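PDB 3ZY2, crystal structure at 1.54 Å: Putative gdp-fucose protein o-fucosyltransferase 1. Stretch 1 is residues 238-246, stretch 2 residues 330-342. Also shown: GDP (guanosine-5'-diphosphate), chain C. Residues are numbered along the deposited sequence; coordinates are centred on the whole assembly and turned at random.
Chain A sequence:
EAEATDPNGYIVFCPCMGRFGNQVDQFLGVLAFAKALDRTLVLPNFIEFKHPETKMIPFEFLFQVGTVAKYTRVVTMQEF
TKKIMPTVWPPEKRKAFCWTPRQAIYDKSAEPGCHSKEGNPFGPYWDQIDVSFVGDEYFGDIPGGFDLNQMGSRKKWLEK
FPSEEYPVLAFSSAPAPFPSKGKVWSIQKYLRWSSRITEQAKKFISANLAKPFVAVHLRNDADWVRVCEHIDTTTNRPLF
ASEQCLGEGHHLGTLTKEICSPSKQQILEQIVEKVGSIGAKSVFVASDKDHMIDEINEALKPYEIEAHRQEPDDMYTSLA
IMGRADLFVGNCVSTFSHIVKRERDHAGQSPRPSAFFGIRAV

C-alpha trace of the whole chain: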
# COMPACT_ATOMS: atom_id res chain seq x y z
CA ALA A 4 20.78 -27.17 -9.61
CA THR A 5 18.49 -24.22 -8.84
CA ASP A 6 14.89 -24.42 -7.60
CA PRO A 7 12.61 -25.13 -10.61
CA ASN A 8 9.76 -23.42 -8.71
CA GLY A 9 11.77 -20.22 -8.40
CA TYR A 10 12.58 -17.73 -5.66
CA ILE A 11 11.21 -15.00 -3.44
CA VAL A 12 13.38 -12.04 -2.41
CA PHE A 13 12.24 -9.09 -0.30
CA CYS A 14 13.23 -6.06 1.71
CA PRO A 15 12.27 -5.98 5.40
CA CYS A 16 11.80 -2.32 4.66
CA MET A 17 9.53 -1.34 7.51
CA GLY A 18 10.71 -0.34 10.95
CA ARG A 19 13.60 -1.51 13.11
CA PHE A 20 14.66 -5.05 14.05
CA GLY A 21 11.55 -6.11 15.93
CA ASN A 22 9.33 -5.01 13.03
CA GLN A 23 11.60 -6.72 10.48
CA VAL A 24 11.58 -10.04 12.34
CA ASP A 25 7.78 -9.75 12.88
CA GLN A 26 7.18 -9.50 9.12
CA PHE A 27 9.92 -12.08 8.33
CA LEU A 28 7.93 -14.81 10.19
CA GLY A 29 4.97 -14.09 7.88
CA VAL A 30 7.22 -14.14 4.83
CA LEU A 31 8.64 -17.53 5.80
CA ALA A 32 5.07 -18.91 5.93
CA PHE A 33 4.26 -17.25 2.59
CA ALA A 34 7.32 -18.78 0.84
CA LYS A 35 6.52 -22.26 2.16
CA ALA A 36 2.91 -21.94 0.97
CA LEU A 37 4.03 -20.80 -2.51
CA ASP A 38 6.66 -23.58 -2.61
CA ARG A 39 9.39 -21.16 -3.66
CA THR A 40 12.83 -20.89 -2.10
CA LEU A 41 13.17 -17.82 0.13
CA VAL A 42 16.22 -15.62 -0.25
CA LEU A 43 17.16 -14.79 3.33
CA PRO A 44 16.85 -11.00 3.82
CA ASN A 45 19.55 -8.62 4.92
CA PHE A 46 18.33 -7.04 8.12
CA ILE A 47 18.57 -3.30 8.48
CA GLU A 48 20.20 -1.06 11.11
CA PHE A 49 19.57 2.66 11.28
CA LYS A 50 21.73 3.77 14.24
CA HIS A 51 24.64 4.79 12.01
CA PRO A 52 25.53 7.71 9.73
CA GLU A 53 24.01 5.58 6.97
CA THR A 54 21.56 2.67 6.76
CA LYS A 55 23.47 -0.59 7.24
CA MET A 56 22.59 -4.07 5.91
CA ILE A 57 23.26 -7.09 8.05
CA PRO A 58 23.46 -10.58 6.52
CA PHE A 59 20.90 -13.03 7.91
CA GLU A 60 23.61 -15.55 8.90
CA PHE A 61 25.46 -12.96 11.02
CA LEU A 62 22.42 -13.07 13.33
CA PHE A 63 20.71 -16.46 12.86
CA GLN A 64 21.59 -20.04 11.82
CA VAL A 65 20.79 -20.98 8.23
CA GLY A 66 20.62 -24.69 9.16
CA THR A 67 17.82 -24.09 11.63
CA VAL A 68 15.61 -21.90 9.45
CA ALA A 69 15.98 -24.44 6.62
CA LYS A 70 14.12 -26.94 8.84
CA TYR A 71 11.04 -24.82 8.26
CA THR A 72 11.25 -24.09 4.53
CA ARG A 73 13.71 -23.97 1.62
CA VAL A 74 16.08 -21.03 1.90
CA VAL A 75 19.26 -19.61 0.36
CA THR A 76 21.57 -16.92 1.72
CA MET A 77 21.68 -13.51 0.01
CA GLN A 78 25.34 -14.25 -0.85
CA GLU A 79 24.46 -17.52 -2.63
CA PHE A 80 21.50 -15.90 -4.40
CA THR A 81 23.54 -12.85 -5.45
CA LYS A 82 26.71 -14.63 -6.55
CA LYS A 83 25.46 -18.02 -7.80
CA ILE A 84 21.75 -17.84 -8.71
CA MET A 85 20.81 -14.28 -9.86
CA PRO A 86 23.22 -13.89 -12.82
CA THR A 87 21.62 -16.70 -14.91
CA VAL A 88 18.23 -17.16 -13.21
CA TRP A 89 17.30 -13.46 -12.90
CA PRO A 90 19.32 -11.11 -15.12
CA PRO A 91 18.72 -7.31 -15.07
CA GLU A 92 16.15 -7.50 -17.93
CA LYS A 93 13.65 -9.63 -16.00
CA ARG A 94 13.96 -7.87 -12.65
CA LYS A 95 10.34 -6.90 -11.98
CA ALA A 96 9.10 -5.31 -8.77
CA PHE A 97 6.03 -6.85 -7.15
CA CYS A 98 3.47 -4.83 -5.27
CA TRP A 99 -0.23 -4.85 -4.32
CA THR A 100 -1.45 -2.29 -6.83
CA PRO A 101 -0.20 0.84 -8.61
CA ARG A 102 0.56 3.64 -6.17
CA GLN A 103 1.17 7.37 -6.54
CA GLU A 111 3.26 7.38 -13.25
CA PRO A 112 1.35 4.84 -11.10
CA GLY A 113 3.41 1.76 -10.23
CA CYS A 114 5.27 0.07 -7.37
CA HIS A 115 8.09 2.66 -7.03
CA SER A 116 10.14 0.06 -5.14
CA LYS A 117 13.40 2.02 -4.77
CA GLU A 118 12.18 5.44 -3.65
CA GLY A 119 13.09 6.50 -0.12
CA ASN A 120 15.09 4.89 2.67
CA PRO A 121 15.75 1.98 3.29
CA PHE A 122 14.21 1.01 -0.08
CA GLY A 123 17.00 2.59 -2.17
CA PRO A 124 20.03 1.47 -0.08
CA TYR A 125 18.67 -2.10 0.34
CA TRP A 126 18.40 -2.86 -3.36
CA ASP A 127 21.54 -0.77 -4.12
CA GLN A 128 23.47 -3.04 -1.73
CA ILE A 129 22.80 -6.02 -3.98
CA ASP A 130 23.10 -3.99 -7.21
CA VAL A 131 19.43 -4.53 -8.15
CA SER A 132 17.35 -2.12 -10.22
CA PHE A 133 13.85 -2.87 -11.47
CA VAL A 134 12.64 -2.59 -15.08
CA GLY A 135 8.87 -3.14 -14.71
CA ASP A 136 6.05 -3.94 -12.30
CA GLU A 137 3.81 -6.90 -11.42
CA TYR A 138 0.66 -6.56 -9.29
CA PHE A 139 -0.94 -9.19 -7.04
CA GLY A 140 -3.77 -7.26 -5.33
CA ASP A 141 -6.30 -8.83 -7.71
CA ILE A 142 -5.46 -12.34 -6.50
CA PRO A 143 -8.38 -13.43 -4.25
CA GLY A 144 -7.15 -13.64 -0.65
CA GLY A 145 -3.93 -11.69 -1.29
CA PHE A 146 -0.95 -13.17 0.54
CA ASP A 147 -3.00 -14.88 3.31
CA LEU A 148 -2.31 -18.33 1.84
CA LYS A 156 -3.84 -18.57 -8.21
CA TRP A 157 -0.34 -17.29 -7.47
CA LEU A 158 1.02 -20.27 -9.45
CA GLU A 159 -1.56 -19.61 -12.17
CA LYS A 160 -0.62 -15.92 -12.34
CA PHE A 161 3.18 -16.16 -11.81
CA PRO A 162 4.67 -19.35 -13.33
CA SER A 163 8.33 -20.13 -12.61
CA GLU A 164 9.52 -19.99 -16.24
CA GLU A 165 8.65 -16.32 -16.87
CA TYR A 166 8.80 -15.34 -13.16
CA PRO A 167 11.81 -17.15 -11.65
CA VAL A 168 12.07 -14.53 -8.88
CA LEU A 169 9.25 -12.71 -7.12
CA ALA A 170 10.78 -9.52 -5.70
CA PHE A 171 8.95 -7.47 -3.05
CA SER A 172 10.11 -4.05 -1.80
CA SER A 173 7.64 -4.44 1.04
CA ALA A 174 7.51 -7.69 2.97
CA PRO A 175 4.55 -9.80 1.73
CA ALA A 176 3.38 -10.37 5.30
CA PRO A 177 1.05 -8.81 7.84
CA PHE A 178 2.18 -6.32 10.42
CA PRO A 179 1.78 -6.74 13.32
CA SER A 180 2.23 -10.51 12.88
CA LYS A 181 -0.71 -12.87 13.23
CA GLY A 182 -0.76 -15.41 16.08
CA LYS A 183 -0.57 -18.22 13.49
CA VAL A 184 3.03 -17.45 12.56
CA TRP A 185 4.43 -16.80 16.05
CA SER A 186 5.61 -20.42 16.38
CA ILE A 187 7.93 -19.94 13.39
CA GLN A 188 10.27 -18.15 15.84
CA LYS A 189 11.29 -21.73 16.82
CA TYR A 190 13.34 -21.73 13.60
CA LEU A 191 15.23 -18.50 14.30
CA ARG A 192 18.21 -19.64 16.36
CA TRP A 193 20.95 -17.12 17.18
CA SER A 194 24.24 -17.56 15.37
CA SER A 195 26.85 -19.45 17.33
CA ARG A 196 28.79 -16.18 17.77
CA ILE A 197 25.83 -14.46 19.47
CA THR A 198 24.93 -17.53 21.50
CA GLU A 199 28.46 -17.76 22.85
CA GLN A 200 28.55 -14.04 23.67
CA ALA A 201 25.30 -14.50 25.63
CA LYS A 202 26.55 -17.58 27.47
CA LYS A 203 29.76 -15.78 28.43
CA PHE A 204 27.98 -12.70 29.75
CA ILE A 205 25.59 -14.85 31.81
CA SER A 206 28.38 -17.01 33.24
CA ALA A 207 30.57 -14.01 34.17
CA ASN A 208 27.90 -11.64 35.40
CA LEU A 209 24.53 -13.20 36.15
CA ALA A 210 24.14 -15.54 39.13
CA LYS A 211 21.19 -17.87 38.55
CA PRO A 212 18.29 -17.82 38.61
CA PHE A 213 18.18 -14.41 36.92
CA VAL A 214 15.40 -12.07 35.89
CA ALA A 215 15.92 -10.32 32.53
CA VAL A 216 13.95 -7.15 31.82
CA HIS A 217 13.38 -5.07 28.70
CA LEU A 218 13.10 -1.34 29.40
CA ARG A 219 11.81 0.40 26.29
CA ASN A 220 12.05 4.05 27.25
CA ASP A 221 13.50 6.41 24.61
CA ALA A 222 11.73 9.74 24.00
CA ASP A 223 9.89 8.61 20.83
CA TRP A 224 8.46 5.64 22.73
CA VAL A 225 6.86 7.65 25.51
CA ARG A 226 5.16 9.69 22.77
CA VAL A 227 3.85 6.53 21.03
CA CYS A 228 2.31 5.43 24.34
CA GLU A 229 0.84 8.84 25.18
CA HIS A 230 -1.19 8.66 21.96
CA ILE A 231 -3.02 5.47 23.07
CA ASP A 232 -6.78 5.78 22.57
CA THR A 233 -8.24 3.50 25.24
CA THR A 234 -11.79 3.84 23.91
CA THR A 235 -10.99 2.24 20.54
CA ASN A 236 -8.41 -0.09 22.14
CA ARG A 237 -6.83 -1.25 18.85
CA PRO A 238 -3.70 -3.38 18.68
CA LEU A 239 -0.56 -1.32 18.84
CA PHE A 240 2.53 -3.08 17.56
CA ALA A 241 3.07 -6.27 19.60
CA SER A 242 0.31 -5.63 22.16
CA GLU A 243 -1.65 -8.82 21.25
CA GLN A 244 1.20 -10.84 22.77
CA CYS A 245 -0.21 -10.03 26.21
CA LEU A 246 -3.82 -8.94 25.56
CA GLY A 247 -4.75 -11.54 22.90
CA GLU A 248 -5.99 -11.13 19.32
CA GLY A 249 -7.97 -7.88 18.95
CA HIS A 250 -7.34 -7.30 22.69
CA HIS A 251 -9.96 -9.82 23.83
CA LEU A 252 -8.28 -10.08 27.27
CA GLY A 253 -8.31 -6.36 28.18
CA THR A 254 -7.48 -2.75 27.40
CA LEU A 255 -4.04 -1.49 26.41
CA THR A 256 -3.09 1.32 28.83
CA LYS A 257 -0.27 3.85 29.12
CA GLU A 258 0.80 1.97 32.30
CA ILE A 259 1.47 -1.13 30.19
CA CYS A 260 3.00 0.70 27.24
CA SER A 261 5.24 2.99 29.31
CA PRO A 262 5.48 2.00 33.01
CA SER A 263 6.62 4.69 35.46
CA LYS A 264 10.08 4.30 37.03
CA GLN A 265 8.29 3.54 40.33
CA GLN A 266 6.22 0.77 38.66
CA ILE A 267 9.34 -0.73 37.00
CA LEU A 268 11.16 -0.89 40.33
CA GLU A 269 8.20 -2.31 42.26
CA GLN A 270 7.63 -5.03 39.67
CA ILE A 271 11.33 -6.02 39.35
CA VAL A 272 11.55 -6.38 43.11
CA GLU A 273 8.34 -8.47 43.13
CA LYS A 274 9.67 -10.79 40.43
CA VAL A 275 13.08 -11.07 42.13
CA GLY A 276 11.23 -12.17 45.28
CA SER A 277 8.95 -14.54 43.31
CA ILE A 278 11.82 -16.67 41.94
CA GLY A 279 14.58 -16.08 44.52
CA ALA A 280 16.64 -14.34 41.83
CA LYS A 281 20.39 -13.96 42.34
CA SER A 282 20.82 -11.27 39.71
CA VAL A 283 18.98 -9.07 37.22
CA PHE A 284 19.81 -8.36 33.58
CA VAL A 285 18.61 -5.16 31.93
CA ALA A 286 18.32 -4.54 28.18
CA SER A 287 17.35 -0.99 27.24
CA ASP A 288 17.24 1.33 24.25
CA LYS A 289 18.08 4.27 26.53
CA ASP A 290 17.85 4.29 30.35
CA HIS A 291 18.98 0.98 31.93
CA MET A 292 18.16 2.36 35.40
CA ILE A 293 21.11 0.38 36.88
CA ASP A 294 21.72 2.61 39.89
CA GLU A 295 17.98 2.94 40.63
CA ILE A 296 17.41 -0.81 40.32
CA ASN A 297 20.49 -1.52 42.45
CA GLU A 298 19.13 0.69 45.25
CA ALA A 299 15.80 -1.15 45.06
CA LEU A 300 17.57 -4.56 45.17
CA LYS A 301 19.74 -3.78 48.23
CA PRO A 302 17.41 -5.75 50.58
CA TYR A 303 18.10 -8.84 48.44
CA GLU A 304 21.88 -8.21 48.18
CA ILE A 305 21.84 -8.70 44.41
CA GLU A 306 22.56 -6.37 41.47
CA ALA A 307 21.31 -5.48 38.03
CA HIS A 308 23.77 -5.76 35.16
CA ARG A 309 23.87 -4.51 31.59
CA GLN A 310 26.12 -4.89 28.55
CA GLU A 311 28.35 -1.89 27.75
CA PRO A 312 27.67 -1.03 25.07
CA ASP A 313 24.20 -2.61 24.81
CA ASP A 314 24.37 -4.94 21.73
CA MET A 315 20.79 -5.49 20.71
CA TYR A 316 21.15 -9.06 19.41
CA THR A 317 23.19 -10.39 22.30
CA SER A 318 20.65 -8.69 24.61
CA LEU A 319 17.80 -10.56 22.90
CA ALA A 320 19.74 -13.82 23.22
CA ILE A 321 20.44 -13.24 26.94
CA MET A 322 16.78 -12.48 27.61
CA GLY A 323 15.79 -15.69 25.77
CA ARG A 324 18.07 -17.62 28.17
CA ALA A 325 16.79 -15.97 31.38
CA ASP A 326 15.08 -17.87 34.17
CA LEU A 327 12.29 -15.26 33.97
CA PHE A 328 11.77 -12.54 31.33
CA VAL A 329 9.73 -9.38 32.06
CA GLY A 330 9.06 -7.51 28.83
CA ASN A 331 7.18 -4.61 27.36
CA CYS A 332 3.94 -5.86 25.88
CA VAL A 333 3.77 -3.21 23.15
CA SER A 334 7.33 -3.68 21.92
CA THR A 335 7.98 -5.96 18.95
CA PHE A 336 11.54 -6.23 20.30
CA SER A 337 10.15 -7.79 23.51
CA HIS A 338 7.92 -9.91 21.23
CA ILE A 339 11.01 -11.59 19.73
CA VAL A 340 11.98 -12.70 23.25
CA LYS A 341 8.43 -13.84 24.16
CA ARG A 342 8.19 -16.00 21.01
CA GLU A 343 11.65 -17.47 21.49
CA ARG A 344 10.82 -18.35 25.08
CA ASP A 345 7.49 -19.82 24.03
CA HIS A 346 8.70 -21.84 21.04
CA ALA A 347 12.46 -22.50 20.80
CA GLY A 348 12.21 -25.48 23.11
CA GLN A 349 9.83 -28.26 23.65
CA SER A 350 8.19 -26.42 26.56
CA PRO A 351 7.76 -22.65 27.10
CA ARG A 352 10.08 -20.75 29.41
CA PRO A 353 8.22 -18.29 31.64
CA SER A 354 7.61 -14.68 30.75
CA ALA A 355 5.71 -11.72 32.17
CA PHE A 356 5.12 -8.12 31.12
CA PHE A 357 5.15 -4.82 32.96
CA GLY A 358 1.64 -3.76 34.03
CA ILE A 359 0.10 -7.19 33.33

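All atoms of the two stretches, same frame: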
# COMPACT_ATOMS: atom_id res chain seq x y z
N PRO A 238 -5.08 -2.92 18.55
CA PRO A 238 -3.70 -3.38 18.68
C PRO A 238 -2.72 -2.27 18.34
O PRO A 238 -2.94 -1.45 17.41
CB PRO A 238 -3.61 -4.50 17.65
CG PRO A 238 -5.00 -5.05 17.62
CD PRO A 238 -5.88 -3.83 17.71
N LEU A 239 -1.64 -2.23 19.11
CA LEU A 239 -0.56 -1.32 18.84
C LEU A 239 0.69 -2.16 18.86
O LEU A 239 1.05 -2.72 19.91
CB LEU A 239 -0.51 -0.22 19.90
CG LEU A 239 0.62 0.80 19.74
CD1 LEU A 239 0.51 1.63 18.43
CD2 LEU A 239 0.65 1.72 20.97
N PHE A 240 1.31 -2.31 17.70
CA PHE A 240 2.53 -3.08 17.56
C PHE A 240 2.33 -4.49 18.12
O PHE A 240 1.43 -5.17 17.67
CB PHE A 240 3.69 -2.31 18.20
CG PHE A 240 3.93 -0.96 17.57
CD1 PHE A 240 3.69 -0.76 16.21
CD2 PHE A 240 4.38 0.11 18.34
CE1 PHE A 240 3.88 0.52 15.63
CE2 PHE A 240 4.59 1.36 17.77
CZ PHE A 240 4.34 1.56 16.42
N ALA A 241 3.11 -4.89 19.12
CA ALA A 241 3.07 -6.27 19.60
C ALA A 241 2.04 -6.52 20.70
O ALA A 241 2.05 -7.59 21.34
CB ALA A 241 4.45 -6.71 20.06
N SER A 242 1.16 -5.56 20.96
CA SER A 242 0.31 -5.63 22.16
C SER A 242 -0.55 -6.90 22.30
O SER A 242 -0.93 -7.27 23.40
CB SER A 242 -0.53 -4.36 22.27
OG SER A 242 -1.39 -4.25 21.15
N GLU A 243 -0.87 -7.56 21.18
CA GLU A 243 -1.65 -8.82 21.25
C GLU A 243 -0.88 -9.98 21.89
O GLU A 243 -1.47 -11.00 22.27
CB GLU A 243 -2.18 -9.19 19.87
CG GLU A 243 -3.11 -8.09 19.28
CD GLU A 243 -3.34 -8.21 17.78
OE1 GLU A 243 -2.38 -8.00 16.99
OE2 GLU A 243 -4.50 -8.51 17.39
N GLN A 244 0.43 -9.82 22.07
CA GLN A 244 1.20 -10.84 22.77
C GLN A 244 0.83 -10.97 24.24
O GLN A 244 1.05 -12.03 24.83
CB GLN A 244 2.70 -10.58 22.63
CG GLN A 244 3.23 -9.46 23.52
CD GLN A 244 4.73 -9.32 23.40
OE1 GLN A 244 5.48 -10.32 23.43
NE2 GLN A 244 5.20 -8.08 23.26
N CYS A 245 0.28 -9.92 24.84
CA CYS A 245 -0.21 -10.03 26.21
C CYS A 245 -1.72 -9.89 26.38
O CYS A 245 -2.27 -10.41 27.35
CB CYS A 245 0.51 -9.06 27.15
SG CYS A 245 0.05 -7.32 26.99
N LEU A 246 -2.37 -9.20 25.45
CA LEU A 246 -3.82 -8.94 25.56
C LEU A 246 -4.68 -9.77 24.60
O LEU A 246 -5.92 -9.62 24.57
CB LEU A 246 -4.12 -7.45 25.35
CG LEU A 246 -3.60 -6.51 26.44
CD1 LEU A 246 -3.41 -5.12 25.86
CD2 LEU A 246 -4.51 -6.50 27.65
N GLY A 330 8.96 -8.38 30.00
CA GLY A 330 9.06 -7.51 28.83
C GLY A 330 8.08 -6.36 28.79
O GLY A 330 7.32 -6.16 29.75
N ASN A 331 8.13 -5.66 27.67
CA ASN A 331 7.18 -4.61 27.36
C ASN A 331 6.21 -5.17 26.34
O ASN A 331 6.61 -5.55 25.24
CB ASN A 331 7.92 -3.40 26.79
CG ASN A 331 7.00 -2.25 26.55
OD1 ASN A 331 6.07 -2.36 25.75
ND2 ASN A 331 7.19 -1.16 27.29
N CYS A 332 4.94 -5.22 26.72
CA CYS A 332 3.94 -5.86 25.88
C CYS A 332 3.76 -5.21 24.52
O CYS A 332 3.37 -5.89 23.56
CB CYS A 332 2.63 -5.87 26.62
SG CYS A 332 1.34 -6.59 25.62
N VAL A 333 3.99 -3.91 24.42
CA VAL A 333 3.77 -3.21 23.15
C VAL A 333 4.96 -3.38 22.19
O VAL A 333 4.84 -3.30 20.98
CB VAL A 333 3.43 -1.70 23.39
CG1 VAL A 333 3.24 -0.96 22.07
CG2 VAL A 333 2.21 -1.60 24.26
N SER A 334 6.13 -3.66 22.74
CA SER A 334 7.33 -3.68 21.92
C SER A 334 7.48 -4.96 21.10
O SER A 334 7.48 -6.08 21.65
CB SER A 334 8.54 -3.49 22.81
OG SER A 334 9.73 -3.70 22.08
N THR A 335 7.69 -4.79 19.80
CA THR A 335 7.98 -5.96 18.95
C THR A 335 9.37 -6.55 19.23
O THR A 335 9.65 -7.69 18.86
CB THR A 335 7.85 -5.68 17.44
OG1 THR A 335 8.83 -4.70 17.06
CG2 THR A 335 6.45 -5.19 17.12
N PHE A 336 10.23 -5.76 19.87
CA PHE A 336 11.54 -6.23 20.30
C PHE A 336 11.36 -7.23 21.47
O PHE A 336 11.90 -8.35 21.44
CB PHE A 336 12.39 -5.00 20.65
CG PHE A 336 13.84 -5.28 20.88
CD1 PHE A 336 14.75 -5.26 19.82
CD2 PHE A 336 14.33 -5.47 22.18
CE1 PHE A 336 16.12 -5.49 20.04
CE2 PHE A 336 15.71 -5.67 22.41
CZ PHE A 336 16.59 -5.68 21.35
N SER A 337 10.57 -6.84 22.47
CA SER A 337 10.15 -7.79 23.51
C SER A 337 9.46 -9.01 22.90
O SER A 337 9.61 -10.12 23.42
CB SER A 337 9.22 -7.15 24.55
OG SER A 337 9.94 -6.52 25.62
N HIS A 338 8.73 -8.80 21.80
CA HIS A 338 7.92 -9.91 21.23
C HIS A 338 8.84 -11.00 20.67
O HIS A 338 8.53 -12.19 20.78
CB HIS A 338 6.95 -9.37 20.16
CG HIS A 338 5.80 -10.28 19.81
ND1 HIS A 338 5.50 -11.49 20.42
CD2 HIS A 338 4.83 -10.08 18.89
CE1 HIS A 338 4.40 -11.99 19.87
NE2 HIS A 338 3.99 -11.17 18.93
N ILE A 339 10.00 -10.60 20.14
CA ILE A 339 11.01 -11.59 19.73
C ILE A 339 11.34 -12.51 20.92
O ILE A 339 11.35 -13.74 20.78
CB ILE A 339 12.32 -10.89 19.27
CG1 ILE A 339 12.10 -10.20 17.92
CG2 ILE A 339 13.42 -11.98 19.15
CD1 ILE A 339 13.26 -9.30 17.53
N VAL A 340 11.59 -11.92 22.08
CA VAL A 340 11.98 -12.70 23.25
C VAL A 340 10.82 -13.61 23.68
O VAL A 340 11.04 -14.79 23.97
CB VAL A 340 12.35 -11.83 24.45
CG1 VAL A 340 12.83 -12.71 25.61
CG2 VAL A 340 13.44 -10.83 24.10
N LYS A 341 9.61 -13.06 23.76
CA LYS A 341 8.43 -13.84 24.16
C LYS A 341 8.26 -15.06 23.26
O LYS A 341 8.09 -16.18 23.77
CB LYS A 341 7.17 -12.96 24.10
CG LYS A 341 5.88 -13.69 24.45
CD LYS A 341 5.97 -14.29 25.86
CE LYS A 341 4.61 -14.64 26.46
NZ LYS A 341 3.79 -15.56 25.60
N ARG A 342 8.33 -14.87 21.94
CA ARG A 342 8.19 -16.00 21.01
C ARG A 342 9.31 -17.03 21.12
O ARG A 342 9.07 -18.25 21.00
CB ARG A 342 8.10 -15.49 19.56
CG ARG A 342 6.85 -14.66 19.31
CD ARG A 342 6.69 -14.31 17.82
NE ARG A 342 7.86 -13.62 17.28
CZ ARG A 342 7.86 -12.36 16.88
NH1 ARG A 342 6.77 -11.61 16.96
NH2 ARG A 342 8.97 -11.85 16.36
PB GDP C . 9.71 -1.66 18.91
O1B GDP C . 10.31 -1.86 20.25
O2B GDP C . 8.58 -2.47 18.21
O3B GDP C . 10.23 -0.31 18.11
O3A GDP C . 11.08 -2.56 18.40
PA GDP C . 11.90 -2.40 16.90
O1A GDP C . 13.03 -3.59 17.49
O2A GDP C . 11.29 -2.49 15.72
O5' GDP C . 12.33 -0.72 17.35
C5' GDP C . 13.12 -1.07 18.30
C4' GDP C . 14.37 -0.62 18.51
O4' GDP C . 15.02 0.27 19.32
C3' GDP C . 15.09 -1.81 18.50
O3' GDP C . 15.77 -2.65 17.14
C2' GDP C . 17.19 -1.41 19.01
O2' GDP C . 17.66 -0.89 17.85
C1' GDP C . 16.54 -0.40 19.94
N9 GDP C . 16.24 -1.04 21.02
C8 GDP C . 14.58 -1.35 21.71
N7 GDP C . 15.20 -1.99 22.65
C5 GDP C . 16.43 -2.22 22.88
C6 GDP C . 17.64 -2.95 23.90
O6 GDP C . 17.09 -3.45 24.76
N1 GDP C . 18.58 -2.72 23.42
C2 GDP C . 19.19 -2.18 22.49
N2 GDP C . 20.15 -2.08 22.22
N3 GDP C . 18.51 -1.39 21.30
C4 GDP C . 17.11 -1.49 21.64
O HOH W 1 2.25 -14.25 23.63

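No two touching residues are closer than 87 positions in sequence, yet one covalent bond and two hydrogen bonds join the two stretches over a buried surface of 564 Å². The covalent link is the disulfide between Cys245 SG and Cys332 SG, 2.0 Å long with a chi3 of -96°, close to the right angle that a disulfide prefers. Cys245 adopts the p rotamer and Cys332 the t rotamer to bring the sulfurs together. The bridge sits close against stretch 1, with Cys332 SG 3.2 Å from Ser242 O.

The polar link nearest the start of stretch 1 is a backbone hydrogen bond, from Ala241 N to Val333 O (3.0 Å, 160°). It falls within the type II' turn from Leu239 to Ser242, which is closed by Ser242 N donating to Leu239 O (3.0 Å). The Ser242 hydroxyl also takes a hydrogen bond from Leu239 N, with 2.9 Å between that nitrogen and Ser242 OG, although the position of OG is less certain. Ala241 O is used inside its own stretch, accepting from Gln244 N at 2.9 Å. Ala241 O also lies 3.1 Å from Cys332 O, but both atoms are acceptors and no bond joins them.

Cys332 O finds its donor instead in the side chain of Gln244, whose NE2 reaches it at 2.9 Å with an angle of 169°. Cys332 O also receives a CA-H...O contact from Ser242 CA at 3.4 Å. Gln244 suits this place because its long side chain, p at chi1 and t at chi2, carries an amide donor to a buried carbonyl while its aliphatic part packs: Gln244 CB lies over the face of the His338 ring, 3.8 Å from the centroid. A water extends the link, donating to Gln244 O (2.8 Å) and accepting from Lys341 NZ (2.8 Å), so the partly exposed Lys341 holds the water that satisfies Gln244 O.

Apolar contacts fill the remaining space. Val333 points its CB away from stretch 1, yet its branched side chain still brings CG1 within 3.9 Å of Leu239 CD2 and 4.0 Å of Phe240 CD2. The small methyl of Ala241 fits close to the start of the helix, with CB 3.5 Å from Ser334 O and 3.9 Å from Thr335 CG2.

Stretch 2 is braced from within. Asn331 OD1 accepts from Val333 N (2.9 Å) and, weakly, from Ser334 N (3.3 Å), while Ser337 OG accepts from Asn331 N (2.9 Å). Ser334 caps the helix: its OG accepts from Ser337 N (3.3 Å) and weakly from Phe336 N (3.1 Å). Ser334 OG also donates to GDP O1B at 2.7 Å, a double role to which a hydroxyl is well suited. Thr335 adds two bonds to the diphosphate, with GDP O2B accepting from Thr335 N at 3.0 Å and from Thr335 OG1 at 2.5 Å. The segment held against stretch 1 therefore leads directly into the nucleotide site.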